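Phosphonate monoester hydrolase (Ruegeria pomeroyi, PDB 4UPK) is a hydrolase of the sulfatase family in the alkaline phosphatase superfamily, built round a mixed beta-sheet flanked by helices. Local coordinates at residues D47-A52 with H61-A66; E151-G156 with E162-M167; R155-V160 with F234-Y239; T254-A259 with L316-D321. All blocks are in the same frame, centred on the assembly; numbering follows the deposited sequence.

Interaction 1. Residues D47-A52 with H61-A66; sequences DCLWGA and HLRALA
The guanidinium group of Arg63 reaches from helix 60-67 to two successive backbone carbonyls of the short, weakly bonded helical turn at 47-49. Arg63 NH2 donates to Cys48 O over 2.8 Å, the oxygen lying at the edge of the guanidinium and in its plane; the donor stands almost straight out along the C=O axis, although the N-H itself is bent, at 132°. The second bond is longer but straighter: Arg63 NE meets Leu49 O at 3.3 Å, in the carbonyl plane and on a lone pair, with the oxygen somewhat tilted from the guanidinium plane. An extended chain from CG to NE gives the arginine this span. Beside the polar bonds, the side chains of Leu49 and Arg63 run antiparallel alongside one another, Leu49 CD1 coming within 3.8 Å of Arg63 CG. With CG opposite the backbone N (chi1 -179°), Leu49 also brings CD1 to 3.9 Å from Leu62 CB, the two leucine side chains being roughly perpendicular. Further out, Arg63 NH1 is bonded to Val57 O and NH2 makes a weak bond to Ala54 O, both in the connection between the helices, while Ile373 of strand 372-375 packs against Leu49. The arginine thus gathers backbone oxygens from this turn and the loop after it; its positive charge probably complements the partial negative charge of these carbonyls.

Interaction 2. Residues E151-G156 with E162-M167; sequences EFPMRG and EMRLEM
Glu151 and Arg164 lie in two irregular loops that flank strand 158-162, an element of the mixed sheet of this alkaline phosphatase-like fold, and a type I beta turn from Arg164 to Met167 shapes the second loop. Glu151 stretches its chain toward this turn. Its carboxylate takes the backbone N-H of Glu166 on the syn lone pair of OE2, at 3.0 Å and almost straight (172°), and the Glu151 side chain as a whole runs nearly perpendicular to that of Glu166. The two acidic groups stay apart, and Glu151 OE1 instead rests 3.2 Å from Glu166 CB. Arg164 runs the other way, back along the first loop: its CD passes 3.2 Å from Glu151 O, and a bend at chi3 (-149°) carries the guanidinium on to Phe152 and Pro153. There Pro153 CD sits over one guanidinium face, displaced toward the rim, 3.4 Å from Arg164 NH2, while Met167 SD lies above the opposite face. The Phe152 ring stands nearly upright to the guanidinium, the planes 84° apart, and the two side chains run alongside in the same sense. Arg164 NH2 forms a salt bridge with Glu159 OE2 of strand 158-162, which probably helps to fix the flat group between proline and methionine. His158 of the second subunit also packs on Arg164. A single water joins the polar ends, accepting from Arg164 NH1 at 3.3 Å and donating weakly to Glu151 OE1.

Interaction 3. Residues R155-V160 with F234-Y239; sequences RGFHEV and FAHLTY
Phe157 reaches across to His236 of strand 234-239 from the residues just ahead of strand 158-162. Its first torsion sets CG opposite the carbonyl carbon and beside the backbone N (chi1 -84°), which swings the ring up to the strand although the CB bond itself does not point there. His236 has the other kind of conformation: CG lies opposite its backbone N (chi1 -170°), its CB bond points toward the 155-160 segment, and the imidazole comes up against Phe157. The outer corner of the phenyl ring does the touching. Phe157 CE1 stands 3.7 Å from His236 CD2 and 3.8 Å from His236 CB, and Phe157 CZ is likewise 3.7 Å from CD2, so the carbon side of the imidazole meets the phenylalanine. The two planes are 30° apart but strongly offset, with little of one ring over the other and centroids separated by 5.5 Å. Phe234, two residues earlier on the strand, adds a looser apolar contact, its CE2 lying 4.5 Å from Phe157 CE1. The ND1 side of the imidazole is held by strand 35-41, where His236 ND1 donates to Phe38 O and the Phe38 ring stacks on the histidine. Within its own strand, Thr238 CG2 sits above one imidazole face. Strand 125-127 pairs in parallel with both 158-162 and 234-239, so the aromatic contact bridges over it, while helix 114-120 packs on Phe157 through Ile114 and Ala115 and on Phe234 through Ile114 and Met118.

Interaction 4. Residues T254-A259 with L316-D321; sequences TMYDPA and LATEVD
Tyr256 and Thr318 both place a gamma atom opposite the carbonyl carbon and beside the backbone N, CG of the tyrosine at chi1 -55° and OG1 of the threonine at chi1 -69°, and these settings bring their two hydroxyls together. Tyr256 OH donates to Thr318 OG1 over a short 2.6 Å. The threonine oxygen lies at the edge of the phenol ring and in its plane, while the side chains as wholes meet at a slant. The same Thr318 torsion leaves CG2 opposite the backbone N, where Met255 SD approaches it to 3.8 Å. Met255 also serves its neighbour: its CG lies 3.5 Å above the plane of the Tyr256 ring, over the centre, and the chain then bends at chi3 to carry sulfur and methyl on to the threonine. The contact ties the long loop between strand 234-239 and helix 270-275 to helix 303-333, one of the helices that accompany the mixed sheet of the alkaline phosphatase-like fold. Farther along the loop, an Asx turn is closed by Ala259 N bonding to Asp257 OD1 at 3.1 Å, approached from above the carboxylate plane. Each hydroxyl has a further partner at Glu58: Tyr256 OH bonds its backbone N, and Thr318 OG1 its backbone O. Leu314, one helical turn before Thr318, packs against the tyrosine and offers its carbonyl to Thr318 OG1 in a weak bond.

Interaction 1 comes first along the chain, interactions 2 and 3 follow and overlap in Arg155 and Gly156, and interaction 4 opens last. They form two neighbouring pairs. Interactions 2 and 3, with centres 9 Å apart, meet round strand 158-162, where Pro153 packs on Glu159, and both touch the second subunit. Interactions 1 and 4, with centres 14 Å apart, join where the carboxylate of Asp321 in helix 303-333 probably accepts hydrogen bonds from the backbone N-H groups of His61 and Leu62. Between the pairs, Tyr239 packs lightly on Val320, although the centres of interactions 3 and 4 are 28 Å apart. One region of the fold therefore faces a partner subunit, while the other links helices and loops within the chain.

Interaction 1. Residues D47-A52 with H61-A66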
# COMPACT_ATOMS: atom_id res chain seq x y z
N ASP A 47 -38.07 23.66 -0.06
CA ASP A 47 -39.38 24.32 -0.12
C ASP A 47 -40.56 23.47 -0.62
O ASP A 47 -41.70 23.89 -0.51
CB ASP A 47 -39.30 25.71 -0.79
CG ASP A 47 -39.04 25.77 -2.29
OD1 ASP A 47 -38.86 24.69 -2.91
OD2 ASP A 47 -39.03 26.88 -2.85
N CYS A 48 -40.28 22.25 -1.11
CA CYS A 48 -41.29 21.28 -1.55
C CYS A 48 -41.82 20.53 -0.33
O CYS A 48 -42.99 20.17 -0.30
CB CYS A 48 -40.71 20.32 -2.58
SG CYS A 48 -40.42 21.08 -4.19
N LEU A 49 -40.95 20.27 0.67
CA LEU A 49 -41.34 19.58 1.89
C LEU A 49 -42.04 20.56 2.84
O LEU A 49 -43.13 20.26 3.34
CB LEU A 49 -40.14 18.87 2.55
CG LEU A 49 -40.40 18.08 3.85
CD1 LEU A 49 -41.37 16.92 3.62
CD2 LEU A 49 -39.12 17.54 4.42
N TRP A 50 -41.43 21.73 3.04
CA TRP A 50 -41.97 22.80 3.88
C TRP A 50 -41.46 24.12 3.30
O TRP A 50 -40.25 24.31 3.14
CB TRP A 50 -41.55 22.60 5.35
CG TRP A 50 -42.26 23.53 6.30
CD1 TRP A 50 -43.44 23.30 6.95
CD2 TRP A 50 -41.86 24.87 6.66
NE1 TRP A 50 -43.80 24.40 7.69
CE2 TRP A 50 -42.83 25.37 7.54
CE3 TRP A 50 -40.75 25.67 6.32
CZ2 TRP A 50 -42.74 26.66 8.10
CZ3 TRP A 50 -40.66 26.94 6.88
CH2 TRP A 50 -41.65 27.43 7.75
N GLY A 51 -42.37 25.01 2.96
CA GLY A 51 -42.02 26.29 2.36
C GLY A 51 -42.95 26.70 1.23
O GLY A 51 -44.10 26.26 1.19
N ALA A 52 -42.45 27.54 0.32
CA ALA A 52 -43.18 28.14 -0.81
C ALA A 52 -43.91 27.19 -1.78
O ALA A 52 -44.96 27.55 -2.31
CB ALA A 52 -42.25 29.07 -1.58
N HIS A 61 -45.83 10.68 3.00
CA HIS A 61 -44.94 9.78 3.73
C HIS A 61 -43.76 10.48 4.34
O HIS A 61 -43.43 10.22 5.50
CB HIS A 61 -44.57 8.55 2.89
CG HIS A 61 -45.74 7.69 2.58
ND1 HIS A 61 -46.32 6.90 3.54
CD2 HIS A 61 -46.41 7.53 1.42
CE1 HIS A 61 -47.31 6.26 2.94
NE2 HIS A 61 -47.40 6.61 1.66
N LEU A 62 -43.18 11.44 3.61
CA LEU A 62 -42.08 12.30 4.09
C LEU A 62 -42.58 13.25 5.20
O LEU A 62 -41.88 13.48 6.18
CB LEU A 62 -41.44 13.08 2.93
CG LEU A 62 -40.63 12.24 1.92
CD1 LEU A 62 -40.44 12.99 0.61
CD2 LEU A 62 -39.29 11.81 2.48
N ARG A 63 -43.81 13.75 5.05
CA ARG A 63 -44.43 14.64 6.05
C ARG A 63 -44.88 13.86 7.29
O ARG A 63 -44.84 14.40 8.39
CB ARG A 63 -45.58 15.45 5.42
CG ARG A 63 -45.07 16.60 4.58
CD ARG A 63 -46.15 17.26 3.72
NE ARG A 63 -45.54 18.12 2.70
CZ ARG A 63 -46.12 18.45 1.55
NH1 ARG A 63 -47.34 18.02 1.25
NH2 ARG A 63 -45.48 19.22 0.68
N ALA A 64 -45.26 12.57 7.12
CA ALA A 64 -45.64 11.72 8.24
C ALA A 64 -44.40 11.39 9.05
O ALA A 64 -44.45 11.46 10.28
CB ALA A 64 -46.32 10.43 7.75
N LEU A 65 -43.26 11.10 8.36
CA LEU A 65 -41.98 10.83 9.02
C LEU A 65 -41.49 12.05 9.79
O LEU A 65 -41.06 11.89 10.93
CB LEU A 65 -40.91 10.33 8.03
CG LEU A 65 -39.53 10.00 8.63
CD1 LEU A 65 -39.57 8.67 9.45
CD2 LEU A 65 -38.46 9.96 7.56
N ALA A 66 -41.60 13.26 9.20
CA ALA A 66 -41.22 14.52 9.86
C ALA A 66 -42.04 14.73 11.15
O ALA A 66 -41.49 15.17 12.16
CB ALA A 66 -41.43 15.69 8.90

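Interaction 2. Residues E151-G156 with E162-M167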
# COMPACT_ATOMS: atom_id res chain seq x y z
N GLU A 151 -19.51 7.79 -11.86
CA GLU A 151 -20.73 7.29 -11.21
C GLU A 151 -20.42 6.03 -10.40
O GLU A 151 -21.33 5.44 -9.79
CB GLU A 151 -21.76 6.93 -12.27
CG GLU A 151 -22.32 8.05 -13.12
CD GLU A 151 -23.44 7.53 -14.00
OE1 GLU A 151 -23.21 6.58 -14.78
OE2 GLU A 151 -24.58 8.03 -13.84
N PHE A 152 -19.14 5.60 -10.43
CA PHE A 152 -18.64 4.39 -9.78
C PHE A 152 -18.84 4.34 -8.24
O PHE A 152 -18.66 5.38 -7.59
CB PHE A 152 -17.16 4.15 -10.16
CG PHE A 152 -16.78 2.69 -10.10
CD1 PHE A 152 -17.14 1.82 -11.12
CD2 PHE A 152 -16.11 2.18 -8.99
CE1 PHE A 152 -16.84 0.46 -11.03
CE2 PHE A 152 -15.82 0.82 -8.90
CZ PHE A 152 -16.17 -0.04 -9.92
N PRO A 153 -19.25 3.17 -7.65
CA PRO A 153 -19.43 3.10 -6.18
C PRO A 153 -18.15 3.29 -5.36
O PRO A 153 -17.09 2.75 -5.67
CB PRO A 153 -20.07 1.73 -5.95
CG PRO A 153 -19.63 0.92 -7.11
CD PRO A 153 -19.56 1.86 -8.27
N MET A 154 -18.30 4.04 -4.27
CA MET A 154 -17.29 4.39 -3.29
C MET A 154 -16.78 3.15 -2.55
O MET A 154 -17.57 2.26 -2.21
CB MET A 154 -17.88 5.41 -2.30
CG MET A 154 -16.91 5.98 -1.32
SD MET A 154 -17.72 7.19 -0.26
CE MET A 154 -17.18 8.69 -0.99
N ARG A 155 -15.46 3.12 -2.30
CA ARG A 155 -14.71 2.12 -1.55
C ARG A 155 -15.39 1.89 -0.19
O ARG A 155 -15.65 2.85 0.55
CB ARG A 155 -13.27 2.65 -1.33
CG ARG A 155 -12.37 1.74 -0.52
CD ARG A 155 -11.14 2.44 0.01
NE ARG A 155 -10.33 1.50 0.79
CZ ARG A 155 -9.11 1.75 1.25
NH1 ARG A 155 -8.52 2.92 1.01
NH2 ARG A 155 -8.45 0.82 1.93
N GLY A 156 -15.68 0.62 0.11
CA GLY A 156 -16.33 0.22 1.35
C GLY A 156 -17.78 -0.17 1.15
O GLY A 156 -18.29 -1.01 1.89
N GLU A 162 -27.21 -1.89 -8.69
CA GLU A 162 -26.57 -0.81 -9.43
C GLU A 162 -27.69 0.02 -10.06
O GLU A 162 -28.52 -0.51 -10.80
CB GLU A 162 -25.62 -1.37 -10.52
CG GLU A 162 -24.99 -0.31 -11.42
CD GLU A 162 -25.77 0.05 -12.67
OE1 GLU A 162 -26.09 -0.87 -13.46
OE2 GLU A 162 -26.08 1.25 -12.86
N MET A 163 -27.69 1.32 -9.80
CA MET A 163 -28.70 2.22 -10.34
C MET A 163 -28.14 3.63 -10.46
O MET A 163 -28.55 4.55 -9.75
CB MET A 163 -30.02 2.14 -9.56
CG MET A 163 -31.17 2.93 -10.20
SD MET A 163 -32.52 1.94 -10.91
CE MET A 163 -32.71 0.86 -9.78
N ARG A 164 -27.20 3.78 -11.40
CA ARG A 164 -26.60 5.05 -11.76
C ARG A 164 -27.32 5.50 -13.04
O ARG A 164 -27.55 4.67 -13.93
CB ARG A 164 -25.09 4.89 -12.02
CG ARG A 164 -24.37 4.06 -10.99
CD ARG A 164 -23.10 3.48 -11.58
NE ARG A 164 -22.80 2.19 -10.98
CZ ARG A 164 -21.68 1.50 -11.19
NH1 ARG A 164 -20.74 1.99 -11.99
NH2 ARG A 164 -21.50 0.33 -10.62
N LEU A 165 -27.64 6.80 -13.14
CA LEU A 165 -28.36 7.42 -14.25
C LEU A 165 -27.84 7.07 -15.65
O LEU A 165 -28.63 6.69 -16.51
CB LEU A 165 -28.55 8.93 -14.04
CG LEU A 165 -29.30 9.73 -15.12
CD1 LEU A 165 -30.76 9.26 -15.29
CD2 LEU A 165 -29.23 11.22 -14.84
N GLU A 166 -26.54 7.13 -15.87
CA GLU A 166 -25.95 6.82 -17.19
C GLU A 166 -25.80 5.31 -17.46
O GLU A 166 -25.47 4.91 -18.59
CB GLU A 166 -24.63 7.59 -17.42
CG GLU A 166 -24.74 9.12 -17.35
CD GLU A 166 -25.78 9.82 -18.21
OE1 GLU A 166 -25.86 9.52 -19.43
OE2 GLU A 166 -26.49 10.70 -17.68
N MET A 167 -26.09 4.46 -16.45
CA MET A 167 -26.02 3.01 -16.59
C MET A 167 -27.38 2.30 -16.37
O MET A 167 -28.12 2.09 -17.35
CB MET A 167 -24.92 2.45 -15.68
CG MET A 167 -24.48 1.08 -16.08
SD MET A 167 -23.00 0.59 -15.20
CE MET A 167 -22.85 -1.08 -15.79
O HOH W 1 -21.41 3.65 -14.71

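Interaction 3. Residues R155-V160 with F234-Y239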
# COMPACT_ATOMS: atom_id res chain seq x y z
N ARG A 155 -15.46 3.12 -2.30
CA ARG A 155 -14.71 2.12 -1.55
C ARG A 155 -15.39 1.89 -0.19
O ARG A 155 -15.65 2.85 0.55
CB ARG A 155 -13.27 2.65 -1.33
CG ARG A 155 -12.37 1.74 -0.52
CD ARG A 155 -11.14 2.44 0.01
NE ARG A 155 -10.33 1.50 0.79
CZ ARG A 155 -9.11 1.75 1.25
NH1 ARG A 155 -8.52 2.92 1.01
NH2 ARG A 155 -8.45 0.82 1.93
N GLY A 156 -15.68 0.62 0.11
CA GLY A 156 -16.33 0.22 1.35
C GLY A 156 -17.78 -0.17 1.15
O GLY A 156 -18.29 -1.01 1.89
N PHE A 157 -18.46 0.44 0.15
CA PHE A 157 -19.86 0.13 -0.14
C PHE A 157 -19.99 -1.19 -0.86
O PHE A 157 -19.24 -1.48 -1.80
CB PHE A 157 -20.55 1.25 -0.93
CG PHE A 157 -21.09 2.39 -0.10
CD1 PHE A 157 -22.28 2.26 0.62
CD2 PHE A 157 -20.40 3.59 -0.02
CE1 PHE A 157 -22.77 3.31 1.41
CE2 PHE A 157 -20.89 4.65 0.77
CZ PHE A 157 -22.08 4.50 1.47
N HIS A 158 -20.95 -2.00 -0.41
CA HIS A 158 -21.24 -3.27 -1.01
C HIS A 158 -22.51 -3.06 -1.82
O HIS A 158 -23.59 -2.81 -1.28
CB HIS A 158 -21.37 -4.40 0.02
CG HIS A 158 -21.31 -5.76 -0.60
ND1 HIS A 158 -20.13 -6.48 -0.65
CD2 HIS A 158 -22.29 -6.49 -1.18
CE1 HIS A 158 -20.43 -7.62 -1.25
NE2 HIS A 158 -21.72 -7.68 -1.58
N GLU A 159 -22.34 -3.06 -3.15
CA GLU A 159 -23.44 -2.82 -4.07
C GLU A 159 -24.36 -4.03 -4.20
O GLU A 159 -23.91 -5.10 -4.59
CB GLU A 159 -22.88 -2.38 -5.42
CG GLU A 159 -23.91 -1.75 -6.33
CD GLU A 159 -23.33 -1.48 -7.70
OE1 GLU A 159 -23.06 -2.45 -8.42
OE2 GLU A 159 -23.16 -0.29 -8.05
N VAL A 160 -25.64 -3.84 -3.84
CA VAL A 160 -26.70 -4.84 -3.95
C VAL A 160 -27.42 -4.65 -5.31
O VAL A 160 -27.60 -5.62 -6.05
CB VAL A 160 -27.68 -4.80 -2.74
CG1 VAL A 160 -28.58 -6.03 -2.75
CG2 VAL A 160 -26.92 -4.71 -1.42
N PHE A 234 -26.90 -1.75 7.59
CA PHE A 234 -26.69 -0.40 7.10
C PHE A 234 -27.04 -0.44 5.60
O PHE A 234 -26.32 -1.06 4.80
CB PHE A 234 -25.25 0.08 7.37
CG PHE A 234 -24.83 1.40 6.76
CD1 PHE A 234 -25.75 2.44 6.60
CD2 PHE A 234 -23.51 1.64 6.41
CE1 PHE A 234 -25.36 3.67 6.05
CE2 PHE A 234 -23.12 2.87 5.86
CZ PHE A 234 -24.04 3.88 5.70
N ALA A 235 -28.17 0.21 5.24
CA ALA A 235 -28.66 0.27 3.87
C ALA A 235 -28.68 1.71 3.41
O ALA A 235 -29.18 2.60 4.13
CB ALA A 235 -30.06 -0.34 3.76
N HIS A 236 -28.11 1.93 2.22
CA HIS A 236 -28.01 3.23 1.58
C HIS A 236 -28.82 3.18 0.29
O HIS A 236 -28.45 2.48 -0.65
CB HIS A 236 -26.54 3.66 1.34
CG HIS A 236 -26.38 5.08 0.91
ND1 HIS A 236 -27.30 6.06 1.28
CD2 HIS A 236 -25.40 5.67 0.18
CE1 HIS A 236 -26.85 7.19 0.77
NE2 HIS A 236 -25.72 7.00 0.09
N LEU A 237 -29.96 3.89 0.26
CA LEU A 237 -30.91 3.89 -0.85
C LEU A 237 -30.99 5.31 -1.46
O LEU A 237 -31.23 6.29 -0.75
CB LEU A 237 -32.26 3.33 -0.35
CG LEU A 237 -33.52 3.37 -1.23
CD1 LEU A 237 -33.51 2.30 -2.30
CD2 LEU A 237 -34.76 3.18 -0.37
N THR A 238 -30.70 5.40 -2.77
CA THR A 238 -30.54 6.63 -3.54
C THR A 238 -31.46 6.75 -4.76
O THR A 238 -31.24 6.12 -5.80
CB THR A 238 -29.06 6.79 -3.95
OG1 THR A 238 -28.72 5.68 -4.78
CG2 THR A 238 -28.10 6.87 -2.75
N TYR A 239 -32.48 7.60 -4.63
CA TYR A 239 -33.44 7.88 -5.68
C TYR A 239 -32.96 9.06 -6.49
O TYR A 239 -32.72 10.13 -5.94
CB TYR A 239 -34.82 8.23 -5.09
CG TYR A 239 -35.48 7.09 -4.34
CD1 TYR A 239 -36.13 6.08 -5.03
CD2 TYR A 239 -35.51 7.07 -2.95
CE1 TYR A 239 -36.78 5.04 -4.35
CE2 TYR A 239 -36.17 6.05 -2.26
CZ TYR A 239 -36.81 5.04 -2.97
OH TYR A 239 -37.49 4.03 -2.34

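Interaction 4. Residues T254-A259 with L316-D321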
# COMPACT_ATOMS: atom_id res chain seq x y z
N THR A 254 -49.28 14.38 -15.41
CA THR A 254 -50.29 15.44 -15.44
C THR A 254 -51.06 15.60 -14.13
O THR A 254 -52.02 16.37 -14.10
CB THR A 254 -51.25 15.23 -16.61
OG1 THR A 254 -51.74 13.89 -16.54
CG2 THR A 254 -50.62 15.53 -17.96
N MET A 255 -50.64 14.93 -13.04
CA MET A 255 -51.32 15.05 -11.74
C MET A 255 -51.44 16.49 -11.23
O MET A 255 -52.45 16.84 -10.64
CB MET A 255 -50.77 14.06 -10.71
CG MET A 255 -49.66 14.59 -9.82
SD MET A 255 -49.11 13.42 -8.56
CE MET A 255 -50.60 13.02 -7.81
N TYR A 256 -50.44 17.33 -11.55
CA TYR A 256 -50.40 18.76 -11.21
C TYR A 256 -50.58 19.58 -12.48
O TYR A 256 -49.91 19.34 -13.49
CB TYR A 256 -49.11 19.14 -10.43
CG TYR A 256 -48.90 18.32 -9.18
CD1 TYR A 256 -49.88 18.24 -8.19
CD2 TYR A 256 -47.73 17.59 -8.99
CE1 TYR A 256 -49.70 17.47 -7.04
CE2 TYR A 256 -47.53 16.82 -7.85
CZ TYR A 256 -48.52 16.75 -6.88
OH TYR A 256 -48.33 15.98 -5.76
N ASP A 257 -51.52 20.51 -12.45
CA ASP A 257 -51.83 21.39 -13.57
C ASP A 257 -50.79 22.51 -13.61
O ASP A 257 -50.71 23.26 -12.64
CB ASP A 257 -53.26 21.95 -13.42
CG ASP A 257 -53.80 22.81 -14.55
OD1 ASP A 257 -53.04 23.09 -15.51
OD2 ASP A 257 -54.96 23.23 -14.47
N PRO A 258 -50.01 22.65 -14.72
CA PRO A 258 -49.01 23.74 -14.81
C PRO A 258 -49.61 25.15 -14.72
O PRO A 258 -48.93 26.08 -14.27
CB PRO A 258 -48.37 23.51 -16.18
CG PRO A 258 -48.61 22.05 -16.48
CD PRO A 258 -49.99 21.82 -15.95
N ALA A 259 -50.89 25.29 -15.10
CA ALA A 259 -51.65 26.55 -15.08
C ALA A 259 -52.05 26.99 -13.67
O ALA A 259 -52.40 28.16 -13.49
CB ALA A 259 -52.88 26.43 -15.96
N LEU A 316 -42.89 13.60 -9.97
CA LEU A 316 -41.80 12.64 -9.70
C LEU A 316 -41.46 12.59 -8.21
O LEU A 316 -41.17 11.50 -7.70
CB LEU A 316 -40.54 12.95 -10.53
CG LEU A 316 -40.62 12.64 -12.03
CD1 LEU A 316 -39.45 13.32 -12.78
CD2 LEU A 316 -40.66 11.15 -12.29
N ALA A 317 -41.50 13.75 -7.51
CA ALA A 317 -41.29 13.87 -6.05
C ALA A 317 -42.45 13.12 -5.32
O ALA A 317 -42.17 12.36 -4.41
CB ALA A 317 -41.25 15.32 -5.63
N THR A 318 -43.70 13.29 -5.77
CA THR A 318 -44.85 12.56 -5.21
C THR A 318 -44.66 11.01 -5.40
O THR A 318 -44.89 10.26 -4.46
CB THR A 318 -46.19 13.18 -5.71
OG1 THR A 318 -46.32 14.47 -5.11
CG2 THR A 318 -47.44 12.33 -5.36
N GLU A 319 -44.19 10.56 -6.58
CA GLU A 319 -43.93 9.14 -6.82
C GLU A 319 -42.79 8.61 -5.92
O GLU A 319 -42.89 7.51 -5.41
CB GLU A 319 -43.68 8.85 -8.30
CG GLU A 319 -43.61 7.35 -8.61
CD GLU A 319 -42.96 7.01 -9.94
OE1 GLU A 319 -42.25 7.88 -10.49
OE2 GLU A 319 -43.19 5.89 -10.45
N VAL A 320 -41.76 9.42 -5.65
CA VAL A 320 -40.68 9.04 -4.72
C VAL A 320 -41.28 8.86 -3.33
O VAL A 320 -41.00 7.86 -2.65
CB VAL A 320 -39.51 10.07 -4.76
CG1 VAL A 320 -38.65 10.02 -3.50
CG2 VAL A 320 -38.67 9.89 -6.02
N ASP A 321 -42.14 9.82 -2.92
CA ASP A 321 -42.86 9.78 -1.66
C ASP A 321 -43.65 8.48 -1.47
O ASP A 321 -43.50 7.88 -0.42
CB ASP A 321 -43.79 10.98 -1.52
CG ASP A 321 -44.31 11.09 -0.12
OD1 ASP A 321 -43.62 11.71 0.71
OD2 ASP A 321 -45.37 10.49 0.18